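Local coordinates for protein chitinase (Chromobacterium violaceum, PDB 4TXG) that probably hydrolyses glycosidic bonds in chitin, as a family 18 glycoside hydrolase that also carries a probable chitin-binding module, at residues 686-698 and 765-777. Numbering follows the deposited sequence.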
loop_
_atom_site.group_PDB
_atom_site.type_symbol
_atom_site.label_atom_id
_atom_site.label_comp_id
_atom_site.label_asym_id
_atom_site.label_seq_id
_atom_site.Cartn_x
_atom_site.Cartn_y
_atom_site.Cartn_z
ATOM N N GLN A 686 19.127 19.966 28.593
ATOM C CA GLN A 686 20.291 20.485 29.300
ATOM C C GLN A 686 20.447 19.798 30.658
ATOM O O GLN A 686 21.155 20.296 31.538
ATOM C CB GLN A 686 20.181 21.999 29.492
ATOM C CG GLN A 686 20.038 22.784 28.203
ATOM C CD GLN A 686 20.092 24.281 28.441
ATOM O OE1 GLN A 686 20.666 24.744 29.429
ATOM N NE2 GLN A 686 19.490 25.048 27.541
ATOM N N THR A 687 19.772 18.663 30.824
ATOM C CA THR A 687 19.846 17.889 32.063
ATOM C C THR A 687 20.569 16.566 31.855
ATOM O O THR A 687 20.473 15.965 30.789
ATOM C CB THR A 687 18.451 17.554 32.629
ATOM O OG1 THR A 687 17.873 16.483 31.874
ATOM C CG2 THR A 687 17.537 18.736 32.560
ATOM N N THR A 688 21.278 16.109 32.879
ATOM C CA THR A 688 21.829 14.761 32.866
ATOM C C THR A 688 20.705 13.774 33.183
ATOM O O THR A 688 19.984 13.959 34.156
ATOM C CB THR A 688 22.966 14.598 33.901
ATOM O OG1 THR A 688 23.987 15.570 33.656
ATOM C CG2 THR A 688 23.570 13.205 33.825
ATOM N N LEU A 689 20.535 12.745 32.362
ATOM C CA LEU A 689 19.594 11.686 32.706
ATOM C C LEU A 689 20.311 10.685 33.597
ATOM O O LEU A 689 21.285 10.067 33.170
ATOM C CB LEU A 689 19.052 10.995 31.455
ATOM C CG LEU A 689 18.506 11.900 30.353
ATOM C CD1 LEU A 689 18.043 11.055 29.165
ATOM C CD2 LEU A 689 17.371 12.766 30.874
ATOM N N PRO A 690 19.844 10.533 34.844
ATOM C CA PRO A 690 20.522 9.649 35.796
ATOM C C PRO A 690 20.361 8.185 35.418
ATOM O O PRO A 690 19.412 7.836 34.715
ATOM C CB PRO A 690 19.806 9.929 37.124
ATOM C CG PRO A 690 18.986 11.143 36.908
ATOM C CD PRO A 690 18.695 11.223 35.449
ATOM N N GLY A 691 21.258 7.337 35.910
ATOM C CA GLY A 691 21.075 5.905 35.761
ATOM C C GLY A 691 19.725 5.512 36.330
ATOM O O GLY A 691 19.254 6.118 37.290
ATOM N N GLY A 692 19.081 4.520 35.725
ATOM C CA GLY A 692 17.748 4.143 36.149
ATOM C C GLY A 692 16.639 4.855 35.387
ATOM O O GLY A 692 15.474 4.469 35.497
ATOM N N THR A 693 16.984 5.892 34.624
ATOM C CA THR A 693 15.998 6.578 33.784
ATOM C C THR A 693 15.355 5.564 32.827
ATOM O O THR A 693 16.060 4.774 32.200
ATOM C CB THR A 693 16.644 7.749 32.989
ATOM O OG1 THR A 693 17.097 8.757 33.907
ATOM C CG2 THR A 693 15.651 8.367 32.029
ATOM N N GLU A 694 14.024 5.565 32.732
ATOM C CA GLU A 694 13.332 4.535 31.952
ATOM C C GLU A 694 12.782 5.062 30.638
ATOM O O GLU A 694 12.075 6.067 30.604
ATOM C CB GLU A 694 12.186 3.919 32.759
ATOM C CG GLU A 694 11.464 2.804 32.010
ATOM C CD GLU A 694 10.360 2.165 32.824
ATOM O OE1 GLU A 694 9.975 2.751 33.859
ATOM O OE2 GLU A 694 9.884 1.076 32.430
ATOM N N PHE A 695 13.110 4.373 29.551
ATOM C CA PHE A 695 12.563 4.721 28.253
ATOM C C PHE A 695 11.544 3.662 27.873
ATOM O O PHE A 695 11.830 2.474 27.989
ATOM C CB PHE A 695 13.666 4.808 27.194
ATOM C CG PHE A 695 14.839 5.669 27.604
ATOM C CD1 PHE A 695 14.702 7.043 27.712
ATOM C CD2 PHE A 695 16.076 5.099 27.854
ATOM C CE1 PHE A 695 15.778 7.843 28.086
ATOM C CE2 PHE A 695 17.165 5.893 28.227
ATOM C CZ PHE A 695 17.005 7.270 28.336
ATOM N N GLN A 696 10.356 4.086 27.447
ATOM C CA GLN A 696 9.371 3.144 26.922
ATOM C C GLN A 696 8.916 3.576 25.535
ATOM O O GLN A 696 8.973 4.755 25.197
ATOM C CB GLN A 696 8.152 3.033 27.839
ATOM C CG GLN A 696 8.427 2.392 29.184
ATOM C CD GLN A 696 7.150 2.103 29.956
ATOM O OE1 GLN A 696 6.040 2.327 29.461
ATOM N NE2 GLN A 696 7.299 1.589 31.171
ATOM N N PHE A 697 8.471 2.617 24.734
ATOM C CA PHE A 697 7.887 2.942 23.440
ATOM C C PHE A 697 7.054 1.766 22.947
ATOM O O PHE A 697 7.211 0.639 23.424
ATOM C CB PHE A 697 8.961 3.318 22.409
ATOM C CG PHE A 697 10.145 2.381 22.370
ATOM C CD1 PHE A 697 10.138 1.259 21.548
ATOM C CD2 PHE A 697 11.273 2.640 23.132
ATOM C CE1 PHE A 697 11.230 0.400 21.501
ATOM C CE2 PHE A 697 12.367 1.785 23.089
ATOM C CZ PHE A 697 12.344 0.663 22.274
ATOM N N ASP A 698 6.157 2.051 22.010
ATOM C CA ASP A 698 5.296 1.028 21.418
ATOM C C ASP A 698 5.948 0.397 20.195
ATOM O O ASP A 698 6.369 1.093 19.272
ATOM C CB ASP A 698 3.941 1.623 21.016
ATOM C CG ASP A 698 3.049 1.917 22.201
ATOM O OD1 ASP A 698 3.211 1.277 23.264
ATOM O OD2 ASP A 698 2.168 2.789 22.054
ATOM N N GLY A 765 8.074 2.523 12.705
ATOM C CA GLY A 765 8.233 3.279 13.932
ATOM C C GLY A 765 9.592 3.008 14.556
ATOM O O GLY A 765 10.612 3.106 13.877
ATOM N N PRO A 766 9.631 2.686 15.858
ATOM C CA PRO A 766 8.537 2.642 16.838
ATOM C C PRO A 766 7.895 4.016 17.070
ATOM O O PRO A 766 8.222 4.989 16.379
ATOM C CB PRO A 766 9.228 2.146 18.119
ATOM C CG PRO A 766 10.471 1.446 17.650
ATOM C CD PRO A 766 10.907 2.220 16.434
ATOM N N SER A 767 6.980 4.091 18.029
ATOM C CA SER A 767 6.299 5.353 18.311
ATOM C C SER A 767 5.845 5.402 19.760
ATOM O O SER A 767 5.967 4.418 20.487
ATOM C CB SER A 767 5.096 5.542 17.381
ATOM O OG SER A 767 4.144 4.512 17.602
ATOM N N HIS A 768 5.343 6.564 20.163
ATOM C CA HIS A 768 4.754 6.769 21.493
ATOM C C HIS A 768 5.788 6.576 22.597
ATOM O O HIS A 768 5.605 5.788 23.535
ATOM C CB HIS A 768 3.557 5.844 21.691
ATOM C CG HIS A 768 2.570 5.906 20.571
ATOM N ND1 HIS A 768 1.796 4.830 20.192
ATOM C CD2 HIS A 768 2.252 6.914 19.717
ATOM C CE1 HIS A 768 1.029 5.173 19.172
ATOM N NE2 HIS A 768 1.289 6.435 18.864
ATOM N N TYR A 769 6.870 7.339 22.481
ATOM C CA TYR A 769 7.972 7.286 23.433
ATOM C C TYR A 769 7.659 8.014 24.728
ATOM O O TYR A 769 7.025 9.072 24.721
ATOM C CB TYR A 769 9.237 7.898 22.815
ATOM C CG TYR A 769 9.797 7.125 21.645
ATOM C CD1 TYR A 769 9.373 7.387 20.345
ATOM C CD2 TYR A 769 10.766 6.150 21.841
ATOM C CE1 TYR A 769 9.889 6.675 19.273
ATOM C CE2 TYR A 769 11.279 5.436 20.784
ATOM C CZ TYR A 769 10.841 5.708 19.502
ATOM O OH TYR A 769 11.362 4.996 18.443
ATOM N N THR A 770 8.108 7.452 25.844
ATOM C CA THR A 770 8.118 8.216 27.091
ATOM C C THR A 770 9.458 8.093 27.785
ATOM O O THR A 770 10.182 7.101 27.621
ATOM C CB THR A 770 7.014 7.772 28.080
ATOM O OG1 THR A 770 7.116 6.366 28.335
ATOM C CG2 THR A 770 5.627 8.102 27.537
ATOM N N VAL A 771 9.780 9.114 28.569
ATOM C CA VAL A 771 10.990 9.113 29.376
ATOM C C VAL A 771 10.583 9.212 30.840
ATOM O O VAL A 771 9.912 10.167 31.236
ATOM C CB VAL A 771 11.928 10.276 28.994
ATOM C CG1 VAL A 771 13.171 10.280 29.894
ATOM C CG2 VAL A 771 12.322 10.170 27.518
ATOM N N GLY A 772 10.966 8.211 31.630
ATOM C CA GLY A 772 10.645 8.187 33.043
ATOM C C GLY A 772 11.833 8.702 33.825
ATOM O O GLY A 772 12.857 8.027 33.946
ATOM N N LEU A 773 11.688 9.908 34.357
ATOM C CA LEU A 773 12.812 10.648 34.915
ATOM C C LEU A 773 12.483 11.184 36.297
ATOM O O LEU A 773 11.575 11.999 36.443
ATOM C CB LEU A 773 13.179 11.794 33.970
ATOM C CG LEU A 773 14.175 12.851 34.420
ATOM C CD1 LEU A 773 15.507 12.213 34.744
ATOM C CD2 LEU A 773 14.328 13.902 33.328
ATOM N N ASN A 774 13.222 10.725 37.306
ATOM C CA ASN A 774 13.005 11.142 38.695
ATOM C C ASN A 774 11.534 11.144 39.125
ATOM O O ASN A 774 11.050 12.114 39.706
ATOM C CB ASN A 774 13.606 12.529 38.926
ATOM C CG ASN A 774 15.111 12.536 38.785
ATOM O OD1 ASN A 774 15.698 13.493 38.280
ATOM N ND2 ASN A 774 15.747 11.453 39.221
ATOM N N GLY A 775 10.824 10.064 38.824
ATOM C CA GLY A 775 9.459 9.903 39.295
ATOM C C GLY A 775 8.358 10.477 38.415
ATOM O O GLY A 775 7.172 10.295 38.703
ATOM N N LYS A 776 8.738 11.159 37.340
ATOM C CA LYS A 776 7.759 11.765 36.440
ATOM C C LYS A 776 7.919 11.208 35.026
ATOM O O LYS A 776 9.030 10.875 34.606
ATOM C CB LYS A 776 7.904 13.292 36.441
ATOM C CG LYS A 776 6.971 14.023 35.483
ATOM C CD LYS A 776 6.285 15.205 36.155
ATOM C CE LYS A 776 7.271 16.307 36.521
ATOM N NZ LYS A 776 7.564 17.214 35.375
ATOM N N THR A 777 6.813 11.103 34.296
ATOM C CA THR A 777 6.851 10.539 32.953
ATOM C C THR A 777 6.625 11.629 31.903
ATOM O O THR A 777 5.629 12.352 31.944
ATOM C CB THR A 777 5.804 9.415 32.787
ATOM O OG1 THR A 777 6.088 8.365 33.721
ATOM C CG2 THR A 777 5.847 8.840 31.377
HETATM O O HOH W 1 15.478 8.880 36.439
HETATM O O HOH W 2 9.043 5.743 30.291
HETATM O O HOH W 3 4.856 5.148 29.534
HETATM O O HOH W 4 4.894 1.938 17.170
#
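E694 with G772 and Q696 with T770 are the hydrogen-bonded pairs of strands 694-698 and 767-773, which run antiparallel (166° between their directions); in each pair both backbone N-H groups donate across to the partner's O. Beyond Q696 the register slips by one: D698 N bonds S767 O at 2.8 Å, H768 and Y769 together face F697, and H768 has a left-handed backbone.

That bulge carries the polar side-chain link. H768 ND1 donates to D698 OD2 at 2.8 Å, in the imidazole plane and on the anti lone pair, while R736 forms a salt bridge with the other oxygen, OD1. R736 also bonds Q696 OE1 and T770 OG1, polar ends suited to this partly exposed face.

Apolar groups occupy the other face. The backbone sets F697 CB over one face of the Y769 ring, 3.4 Å from Y769 CD2. With CG between the backbone N and the carbonyl carbon (chi1 46°), the F697 ring then lies obliquely to Y769, planes at 43°, and beside P766, whose CB is 3.7 Å from F697 CD1. Branched V771 puts CG2 at the edge of the F695 ring.

At the end of the strand pair, where the 690-693 and 773-776 turns meet, L773 CD1 presses tightly on P690 CD, 3.4 Å away.

The arrangement is an antiparallel strand pair interrupted by a beta bulge, joining neighbouring strands of a six-stranded sheet within the Chitinase C region.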